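Local coordinates for membrane-anchored mycosin mycp1 (Mycobacterium thermoresistibile, PDB 4HVL), which acts, as a subtilisin-like serine protease of the mycosin group, in the type VII (ESX-1) secretion system, of which it is an essential component, at residues Met1-Pro5 / Gly238-Val242; Pro150-Ala156 / Arg189-Glu193; Glu181-Val187 / Val242-Pro248; Asp221-Asn225 / Ser271-Trp276. Numbering follows the deposited sequence.

In the fold
The chain begins in contact 1, where the N-terminal residues 1-5 settle on the loop before strand 244-247, closing the longest loop and enclosing contact 2. Contact 2 joins the start of helix 154-171 to the loop that leads into helix 194-206. Between its two segments the chain passes through 181-187, which pairs with 242-248, so contact 3 crosses contact 2; it also crosses contact 1, with which it shares Val242. Contact 4 crosses contacts 1 and 3, bringing the loop after strand 210-214 against the loop before strand 277-282. The small antiparallel ribbon of contact 3 is the hub: Tyr185 and Ser247 reach Glu193 of contact 2, and Cys184 is disulfide-bonded to Cys222 of contact 4.

Contact 1 (Met1-Pro5 / Gly238-Val242); sequences MIEPP and GWQQV. With ZN (zinc ion), chain F; ZN (zinc ion), chain H.
Ile2, Trp239 and Gln240 carry most of this surface contact, in which the N terminus lies on a tight turn. Residues 2-5 have extended backbone angles, polyproline-like at Pro4 and Pro5, whereas 239-241 have helical ones, and Gln241 N bonds Gly238 O at 3.1 Å. The backbones come closest at Ile2 and Gln240, CA atoms 5.6 Å apart. There the Gln240 amide, chi1 and chi2 both m, pairs with one residue: Ile2 N donates to Gln240 OE1 at 2.9 Å and Gln240 NE2 to Ile2 O at 3.0 Å. Ile2 (chi1 m, chi2 t) points toward the turn, placing CD1 3.2 Å from Val242 O and CG2 4.3 Å from Trp239 CE3, at the ring edge. Pro4 covers a face of Trp239 in a CH-pi contact, CG 4.0 Å from the six-membered ring centroid. Met1 N and O chelate a zinc ion at 2.1 and 2.0 Å, and Glu3 OE2 binds another at 2.0 Å. An N-terminal arm thus lies on a surface loop of the subtilisin-like domain.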
# COMPACT_ATOMS: atom_id res chain seq x y z
N MET A 1 -18.61 19.49 -12.30
CA MET A 1 -18.22 18.88 -11.00
C MET A 1 -17.04 17.92 -11.15
O MET A 1 -16.76 17.37 -12.23
CB MET A 1 -19.39 18.12 -10.36
CG MET A 1 -20.57 18.95 -9.91
SD MET A 1 -20.32 19.98 -8.44
CE MET A 1 -20.89 18.83 -7.18
N ILE A 2 -16.35 17.73 -10.04
CA ILE A 2 -15.40 16.63 -9.88
C ILE A 2 -16.23 15.41 -9.49
O ILE A 2 -17.03 15.46 -8.57
CB ILE A 2 -14.37 16.99 -8.80
CG1 ILE A 2 -13.66 18.29 -9.22
CG2 ILE A 2 -13.40 15.82 -8.56
CD1 ILE A 2 -12.47 18.69 -8.38
N GLU A 3 -16.07 14.32 -10.23
CA GLU A 3 -16.89 13.14 -10.00
C GLU A 3 -16.02 11.99 -9.54
O GLU A 3 -14.90 11.84 -10.01
CB GLU A 3 -17.65 12.75 -11.28
CG GLU A 3 -18.59 13.85 -11.76
CD GLU A 3 -19.58 13.38 -12.79
OE1 GLU A 3 -19.16 12.72 -13.77
OE2 GLU A 3 -20.78 13.64 -12.62
N PRO A 4 -16.53 11.19 -8.59
CA PRO A 4 -15.83 9.94 -8.29
C PRO A 4 -15.68 9.11 -9.57
O PRO A 4 -16.49 9.24 -10.47
CB PRO A 4 -16.77 9.24 -7.30
CG PRO A 4 -17.60 10.31 -6.70
CD PRO A 4 -17.69 11.41 -7.71
N PRO A 5 -14.66 8.24 -9.65
CA PRO A 5 -14.53 7.42 -10.84
C PRO A 5 -15.75 6.50 -11.04
O PRO A 5 -16.36 6.05 -10.06
CB PRO A 5 -13.27 6.60 -10.58
CG PRO A 5 -13.06 6.64 -9.10
CD PRO A 5 -13.72 7.86 -8.58
N GLY A 238 -15.62 16.84 0.61
CA GLY A 238 -14.86 17.83 -0.18
C GLY A 238 -14.30 17.33 -1.51
O GLY A 238 -13.19 17.69 -1.87
N TRP A 239 -15.08 16.51 -2.23
CA TRP A 239 -14.75 16.13 -3.61
C TRP A 239 -14.50 17.35 -4.51
O TRP A 239 -13.64 17.29 -5.37
CB TRP A 239 -15.84 15.26 -4.26
CG TRP A 239 -15.74 13.81 -3.88
CD1 TRP A 239 -16.38 13.18 -2.86
CD2 TRP A 239 -14.93 12.81 -4.53
NE1 TRP A 239 -16.01 11.84 -2.82
CE2 TRP A 239 -15.11 11.60 -3.82
CE3 TRP A 239 -14.05 12.83 -5.60
CZ2 TRP A 239 -14.48 10.40 -4.21
CZ3 TRP A 239 -13.42 11.65 -5.97
CH2 TRP A 239 -13.64 10.46 -5.28
N GLN A 240 -15.24 18.43 -4.30
CA GLN A 240 -15.11 19.64 -5.12
C GLN A 240 -13.90 20.51 -4.76
O GLN A 240 -13.61 21.44 -5.48
CB GLN A 240 -16.39 20.48 -5.06
CG GLN A 240 -17.65 19.72 -5.47
CD GLN A 240 -17.41 18.83 -6.68
OE1 GLN A 240 -16.85 19.25 -7.68
NE2 GLN A 240 -17.79 17.57 -6.55
N GLN A 241 -13.20 20.20 -3.68
CA GLN A 241 -11.98 20.90 -3.27
C GLN A 241 -10.73 20.16 -3.72
O GLN A 241 -9.62 20.64 -3.55
CB GLN A 241 -11.96 21.04 -1.74
CG GLN A 241 -13.25 21.60 -1.15
CD GLN A 241 -13.55 22.97 -1.71
OE1 GLN A 241 -12.64 23.76 -1.91
NE2 GLN A 241 -14.83 23.26 -1.94
N VAL A 242 -10.90 18.98 -4.31
CA VAL A 242 -9.76 18.17 -4.74
C VAL A 242 -9.03 18.82 -5.90
O VAL A 242 -9.67 19.30 -6.85
CB VAL A 242 -10.23 16.76 -5.17
CG1 VAL A 242 -9.12 16.02 -5.93
CG2 VAL A 242 -10.71 15.99 -3.97
ZN ZN F . -17.72 18.20 -13.77
ZN ZN H . -21.79 13.20 -14.33
O HOH W 1 -19.36 17.40 -14.05
O HOH W 2 -16.68 17.12 -15.03

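Contact 2 (Pro150-Ala156 / Arg189-Glu193); sequences PNTTQTA and RPIDE
A partly buried loop-to-helix contact, this one sets the beginning of helix 154-171 beside the loop that runs from strand 183-186 into helix 194-206. Pro150 and Asn151 form a short 3-10 turn, residues 154-156 start the helix, and 189-192 are mostly extended; the nearest CA atoms are those of Asn151 and Ile191, 5.5 Å apart. Ile191 (chi1 m, chi2 t) is the main hydrophobic element: CG1 lies 4.3 Å from Pro150 CB, CD1 3.7 Å from Thr155 CG2, and CG2 3.9 Å from Ala156 CB. The helix start is a classic N-cap: Thr153, with chi1 p, accepts from Ala156 N at OG1 (3.1 Å), while OG1 donates to Pro150 O at 2.8 Å, linking the 3-10 turn to the cap. Asp192 N donates to Asn151 OD1 at 2.9 Å, with Asn151 chi1 in m. A water lies 2.8 Å from both Asn151 OD1 and Asp192 O. Arg189 folds back so that Pro150 CG sits over one face of its guanidinium, 4.1 Å from NH2, and Thr153 CG2 lies at the edge, 4.1 Å from NH2. Glu193 stands at the N-cap position of helix 194-206, its carboxylate hydrogen-bonded to Tyr185 OH and Ser247 OG of contact 3.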
# COMPACT_ATOMS: atom_id res chain seq x y z
N PRO A 150 -1.67 13.57 -21.70
CA PRO A 150 -1.61 12.91 -20.38
C PRO A 150 -1.49 11.40 -20.48
O PRO A 150 -0.80 10.81 -19.67
CB PRO A 150 -2.94 13.31 -19.73
CG PRO A 150 -3.34 14.54 -20.42
CD PRO A 150 -2.89 14.37 -21.84
N ASN A 151 -2.10 10.80 -21.51
CA ASN A 151 -2.02 9.35 -21.71
C ASN A 151 -0.66 8.78 -22.14
O ASN A 151 -0.47 7.57 -22.12
CB ASN A 151 -3.12 8.89 -22.66
CG ASN A 151 -4.48 8.92 -21.99
OD1 ASN A 151 -4.64 8.46 -20.85
ND2 ASN A 151 -5.46 9.48 -22.65
N THR A 152 0.29 9.65 -22.50
CA THR A 152 1.64 9.19 -22.79
C THR A 152 2.68 9.60 -21.77
O THR A 152 3.86 9.48 -22.04
CB THR A 152 2.10 9.71 -24.16
OG1 THR A 152 2.00 11.15 -24.19
CG2 THR A 152 1.26 9.08 -25.25
N THR A 153 2.27 10.09 -20.60
CA THR A 153 3.20 10.36 -19.51
C THR A 153 3.63 9.04 -18.85
O THR A 153 3.00 7.99 -19.04
CB THR A 153 2.55 11.22 -18.41
OG1 THR A 153 1.40 10.54 -17.89
CG2 THR A 153 2.14 12.62 -18.94
N GLN A 154 4.70 9.11 -18.06
CA GLN A 154 5.15 7.96 -17.30
C GLN A 154 4.08 7.52 -16.28
O GLN A 154 3.91 6.33 -16.05
CB GLN A 154 6.48 8.24 -16.60
CG GLN A 154 7.66 8.33 -17.55
CD GLN A 154 8.99 8.55 -16.82
OE1 GLN A 154 9.22 8.04 -15.71
NE2 GLN A 154 9.88 9.30 -17.46
N THR A 155 3.37 8.49 -15.68
CA THR A 155 2.27 8.19 -14.77
C THR A 155 1.18 7.38 -15.46
O THR A 155 0.68 6.41 -14.91
CB THR A 155 1.65 9.46 -14.19
OG1 THR A 155 2.67 10.22 -13.55
CG2 THR A 155 0.57 9.15 -13.17
N ALA A 156 0.81 7.77 -16.68
CA ALA A 156 -0.23 7.06 -17.42
C ALA A 156 0.21 5.63 -17.71
O ALA A 156 -0.56 4.69 -17.52
CB ALA A 156 -0.56 7.77 -18.70
N ARG A 189 -6.07 17.44 -15.74
CA ARG A 189 -5.30 16.73 -16.73
C ARG A 189 -5.55 15.25 -16.56
O ARG A 189 -4.62 14.52 -16.22
CB ARG A 189 -3.81 17.04 -16.56
CG ARG A 189 -3.42 18.47 -16.96
CD ARG A 189 -1.90 18.67 -16.95
NE ARG A 189 -1.21 17.89 -17.99
CZ ARG A 189 -0.54 16.75 -17.80
NH1 ARG A 189 -0.43 16.19 -16.60
NH2 ARG A 189 0.04 16.14 -18.84
N PRO A 190 -6.80 14.81 -16.79
CA PRO A 190 -7.18 13.44 -16.44
C PRO A 190 -6.53 12.38 -17.33
O PRO A 190 -6.49 12.54 -18.54
CB PRO A 190 -8.71 13.45 -16.64
CG PRO A 190 -8.96 14.52 -17.65
CD PRO A 190 -7.94 15.58 -17.34
N ILE A 191 -6.02 11.32 -16.72
CA ILE A 191 -5.48 10.17 -17.45
C ILE A 191 -6.64 9.19 -17.66
O ILE A 191 -7.48 9.05 -16.77
CB ILE A 191 -4.36 9.50 -16.60
CG1 ILE A 191 -3.08 10.34 -16.65
CG2 ILE A 191 -4.09 8.08 -17.05
CD1 ILE A 191 -2.10 10.04 -15.52
N ASP A 192 -6.69 8.50 -18.80
CA ASP A 192 -7.71 7.46 -18.96
C ASP A 192 -7.19 6.21 -18.22
O ASP A 192 -6.29 5.56 -18.68
CB ASP A 192 -8.04 7.18 -20.45
CG ASP A 192 -8.94 5.93 -20.64
OD1 ASP A 192 -9.45 5.37 -19.62
OD2 ASP A 192 -9.12 5.47 -21.81
N GLU A 193 -7.74 5.92 -17.05
CA GLU A 193 -7.29 4.80 -16.23
C GLU A 193 -8.47 3.88 -15.88
O GLU A 193 -8.51 3.26 -14.81
CB GLU A 193 -6.62 5.32 -14.97
CG GLU A 193 -7.50 6.24 -14.10
CD GLU A 193 -7.10 6.20 -12.63
OE1 GLU A 193 -7.09 5.10 -12.04
OE2 GLU A 193 -6.75 7.22 -12.05
O HOH W 3 -3.98 5.86 -20.16
O HOH W 4 -3.32 4.87 -17.50

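Contact 3 (Glu181-Val187 / Val242-Pro248); sequences EAACYKV and VQTIVSP. With ZN (zinc ion), chain B.
A two-stranded antiparallel ribbon joins strand 183-186 to strand 244-247, an addition to the parallel sheet of the subtilisin-like fold; the axes run 4.6 Å apart at 154°. Hydrogen-bonded pairs are Ala183 with Ser247 (N to O 2.9 Å, O to N 2.8 Å) and Tyr185 with Ile245 (N to O 3.1 Å, O to N 2.9 Å); Cys184-Val246 and Lys186-Thr244 are non-hydrogen-bonded, with CA atoms 4.6 and 4.8 Å apart. Val187 N extends the ladder to Gln243 O at 3.0 Å. Among apolar contacts, Tyr185 (chi1 p) lays its ring over Ile245, whose CB is 4.0 Å from the centroid in a CH-pi contact, on the face shared with Ala183 and Ser247. On the other face Cys184 SG lies 4.0 Å from Val246 CG2 and is disulfide-bonded to Cys222. The hydroxyls of Tyr185 and Ser247 bond Glu193. A cis peptide precedes Pro248. Metal binding occupies one end, where His133 and Thr134 share a zinc ion with Glu181, whose OE1 lies 2.0 Å from the metal.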
# COMPACT_ATOMS: atom_id res chain seq x y z
N GLU A 181 1.45 1.39 -4.52
CA GLU A 181 1.48 2.44 -5.57
C GLU A 181 0.45 3.51 -5.24
O GLU A 181 -0.70 3.19 -4.90
CB GLU A 181 1.18 1.82 -6.95
CG GLU A 181 1.02 2.80 -8.11
CD GLU A 181 2.27 3.61 -8.38
OE1 GLU A 181 3.39 3.08 -8.27
OE2 GLU A 181 2.14 4.81 -8.70
N ALA A 182 0.86 4.77 -5.31
CA ALA A 182 -0.08 5.87 -5.19
C ALA A 182 0.31 6.90 -6.22
O ALA A 182 1.13 7.77 -5.96
CB ALA A 182 -0.06 6.45 -3.78
N ALA A 183 -0.31 6.80 -7.40
CA ALA A 183 0.04 7.67 -8.53
C ALA A 183 -0.79 8.93 -8.50
O ALA A 183 -1.99 8.87 -8.32
CB ALA A 183 -0.22 6.94 -9.83
N CYS A 184 -0.14 10.07 -8.72
CA CYS A 184 -0.78 11.38 -8.60
C CYS A 184 -0.83 12.14 -9.92
O CYS A 184 0.13 12.14 -10.69
CB CYS A 184 -0.01 12.25 -7.60
SG CYS A 184 0.04 11.57 -5.92
N TYR A 185 -1.95 12.80 -10.16
CA TYR A 185 -2.05 13.70 -11.29
C TYR A 185 -3.10 14.79 -11.01
O TYR A 185 -3.92 14.64 -10.11
CB TYR A 185 -2.36 12.93 -12.58
CG TYR A 185 -3.60 12.07 -12.60
CD1 TYR A 185 -3.57 10.75 -12.15
CD2 TYR A 185 -4.80 12.55 -13.13
CE1 TYR A 185 -4.68 9.95 -12.19
CE2 TYR A 185 -5.93 11.74 -13.19
CZ TYR A 185 -5.86 10.43 -12.72
OH TYR A 185 -6.99 9.61 -12.74
N LYS A 186 -3.03 15.86 -11.78
CA LYS A 186 -3.95 16.98 -11.60
C LYS A 186 -5.32 16.65 -12.16
O LYS A 186 -5.45 16.06 -13.24
CB LYS A 186 -3.39 18.25 -12.25
CG LYS A 186 -1.98 18.56 -11.74
CD LYS A 186 -1.54 19.99 -12.00
CE LYS A 186 -1.46 20.34 -13.48
NZ LYS A 186 -1.75 21.79 -13.66
N VAL A 187 -6.35 17.04 -11.42
CA VAL A 187 -7.74 16.78 -11.79
C VAL A 187 -8.10 17.36 -13.19
O VAL A 187 -8.95 16.80 -13.89
CB VAL A 187 -8.71 17.29 -10.68
CG1 VAL A 187 -8.79 18.81 -10.64
CG2 VAL A 187 -10.10 16.72 -10.89
N VAL A 242 -10.90 18.98 -4.31
CA VAL A 242 -9.76 18.17 -4.74
C VAL A 242 -9.03 18.82 -5.90
O VAL A 242 -9.67 19.30 -6.85
CB VAL A 242 -10.23 16.76 -5.17
CG1 VAL A 242 -9.12 16.02 -5.93
CG2 VAL A 242 -10.71 15.99 -3.97
N GLN A 243 -7.70 18.83 -5.83
CA GLN A 243 -6.84 19.22 -6.95
C GLN A 243 -5.99 18.06 -7.50
O GLN A 243 -5.64 18.05 -8.69
CB GLN A 243 -5.89 20.34 -6.51
CG GLN A 243 -6.61 21.52 -5.89
CD GLN A 243 -5.66 22.52 -5.25
OE1 GLN A 243 -4.50 22.20 -4.94
NE2 GLN A 243 -6.16 23.74 -5.04
N THR A 244 -5.62 17.13 -6.62
CA THR A 244 -4.75 16.01 -6.96
C THR A 244 -5.49 14.67 -6.80
O THR A 244 -5.93 14.33 -5.72
CB THR A 244 -3.49 16.04 -6.08
OG1 THR A 244 -2.81 17.28 -6.27
CG2 THR A 244 -2.52 14.91 -6.44
N ILE A 245 -5.66 13.97 -7.91
CA ILE A 245 -6.16 12.60 -7.90
C ILE A 245 -5.00 11.69 -7.48
O ILE A 245 -3.88 11.84 -7.99
CB ILE A 245 -6.67 12.19 -9.30
CG1 ILE A 245 -7.83 13.10 -9.74
CG2 ILE A 245 -7.06 10.71 -9.35
CD1 ILE A 245 -8.97 13.19 -8.74
N VAL A 246 -5.26 10.79 -6.54
CA VAL A 246 -4.34 9.70 -6.19
C VAL A 246 -5.02 8.38 -6.57
O VAL A 246 -6.16 8.10 -6.14
CB VAL A 246 -4.01 9.69 -4.67
CG1 VAL A 246 -2.97 8.62 -4.36
CG2 VAL A 246 -3.50 11.07 -4.23
N SER A 247 -4.34 7.58 -7.39
CA SER A 247 -4.91 6.32 -7.88
C SER A 247 -3.98 5.15 -7.53
O SER A 247 -2.78 5.27 -7.68
CB SER A 247 -5.09 6.35 -9.40
OG SER A 247 -5.77 5.18 -9.88
N PRO A 248 -4.55 4.01 -7.13
CA PRO A 248 -5.97 3.64 -7.12
C PRO A 248 -6.70 4.05 -5.82
O PRO A 248 -7.84 3.63 -5.59
CB PRO A 248 -5.92 2.13 -7.25
CG PRO A 248 -4.70 1.77 -6.46
CD PRO A 248 -3.70 2.86 -6.77
ZN ZN B . 4.17 1.23 -8.37

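Contact 4 (Asp221-Asn225 / Ser271-Trp276)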
# COMPACT_ATOMS: atom_id res chain seq x y z
N ASP A 221 4.70 15.23 -7.93
CA ASP A 221 3.37 15.35 -8.55
C ASP A 221 2.27 15.25 -7.51
O ASP A 221 1.10 15.54 -7.81
CB ASP A 221 3.15 14.27 -9.61
CG ASP A 221 4.06 14.42 -10.83
OD1 ASP A 221 5.00 13.60 -10.96
OD2 ASP A 221 3.84 15.35 -11.65
N CYS A 222 2.62 14.85 -6.29
CA CYS A 222 1.63 14.70 -5.23
C CYS A 222 1.64 15.94 -4.35
O CYS A 222 2.41 16.02 -3.38
CB CYS A 222 1.89 13.47 -4.37
SG CYS A 222 1.96 11.91 -5.26
N THR A 223 0.79 16.89 -4.69
CA THR A 223 0.61 18.09 -3.91
C THR A 223 -0.66 17.89 -3.10
O THR A 223 -1.67 17.38 -3.62
CB THR A 223 0.60 19.35 -4.80
OG1 THR A 223 -0.43 19.25 -5.78
CG2 THR A 223 1.92 19.48 -5.51
N GLN A 224 -0.58 18.22 -1.81
CA GLN A 224 -1.64 18.01 -0.82
C GLN A 224 -2.99 18.56 -1.27
O GLN A 224 -3.05 19.67 -1.80
CB GLN A 224 -1.26 18.69 0.50
CG GLN A 224 -2.16 18.40 1.70
CD GLN A 224 -2.32 16.91 1.94
OE1 GLN A 224 -3.15 16.25 1.31
NE2 GLN A 224 -1.54 16.37 2.85
N ASN A 225 -4.06 17.81 -1.03
CA ASN A 225 -5.40 18.31 -1.34
C ASN A 225 -5.90 19.23 -0.22
O ASN A 225 -5.62 18.98 0.95
CB ASN A 225 -6.39 17.16 -1.53
CG ASN A 225 -6.34 16.58 -2.92
OD1 ASN A 225 -6.36 17.32 -3.91
ND2 ASN A 225 -6.30 15.24 -3.00
N SER A 271 1.20 12.68 4.49
CA SER A 271 0.13 11.77 4.08
C SER A 271 -0.85 12.54 3.18
O SER A 271 -1.34 13.59 3.57
CB SER A 271 -0.59 11.19 5.29
OG SER A 271 -1.40 10.07 4.96
N MET A 272 -1.09 12.03 1.99
CA MET A 272 -2.00 12.66 1.02
C MET A 272 -3.45 12.51 1.46
O MET A 272 -3.97 11.39 1.59
CB MET A 272 -1.82 12.03 -0.37
CG MET A 272 -0.65 12.61 -1.17
SD MET A 272 -0.88 14.33 -1.69
CE MET A 272 -2.37 14.16 -2.66
N SER A 273 -4.12 13.64 1.68
CA SER A 273 -5.50 13.64 2.11
C SER A 273 -6.41 13.60 0.90
O SER A 273 -6.06 14.09 -0.19
CB SER A 273 -5.82 14.93 2.91
OG SER A 273 -5.89 16.07 2.06
N GLY A 274 -7.60 13.06 1.11
CA GLY A 274 -8.67 13.21 0.14
C GLY A 274 -10.00 12.61 0.57
O GLY A 274 -10.08 11.93 1.60
N PRO A 275 -11.04 12.83 -0.26
CA PRO A 275 -12.36 12.31 0.07
C PRO A 275 -12.45 10.78 0.14
O PRO A 275 -13.44 10.25 0.64
CB PRO A 275 -13.26 12.86 -1.05
CG PRO A 275 -12.36 13.12 -2.19
CD PRO A 275 -11.00 13.44 -1.60
N TRP A 276 -11.39 10.09 -0.30
CA TRP A 276 -11.36 8.63 -0.45
C TRP A 276 -10.62 7.90 0.66
O TRP A 276 -10.65 6.69 0.73
CB TRP A 276 -10.73 8.26 -1.81
CG TRP A 276 -9.48 9.08 -2.07
CD1 TRP A 276 -8.29 8.97 -1.42
CD2 TRP A 276 -9.34 10.19 -2.98
NE1 TRP A 276 -7.41 9.91 -1.87
CE2 TRP A 276 -8.02 10.67 -2.84
CE3 TRP A 276 -10.19 10.79 -3.90
CZ2 TRP A 276 -7.52 11.73 -3.59
CZ3 TRP A 276 -9.70 11.84 -4.67
CH2 TRP A 276 -8.36 12.30 -4.51
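Gln224 lays its amide along the backbone of Ser271 to Ser273 and meets it at both ends: NE2 donates to Ser271 O at 2.9 Å, while OE1 accepts from Ser273 N and from Ser273 OG, each at 2.8 Å. The same OE1 also takes Asn225 N at 3.0 Å. The p well of Gln224 chi2 bends the side chain back for this. Next along, Asn225 ND2 donates to Ser273 O at 3.0 Å and passes 3.8 Å from Trp276 CZ2, while its OD1 bonds the backbone of Gln243 and Thr244 in contact 3. Met272, m at all three chi angles, folds back against Cys222 and Thr223, with SD 3.9 Å from Cys222 CB and CE 3.4 Å from Thr223 O; Cys222 is held by its disulfide to Cys184. The CA atoms of Gln224 and Met272 are 5.7 Å apart. The amides of Gln224 and Asn225 thus bond backbone groups of Ser271 and Ser273, so polar groups are paired in this buried, non-strand contact between two subtilase loops.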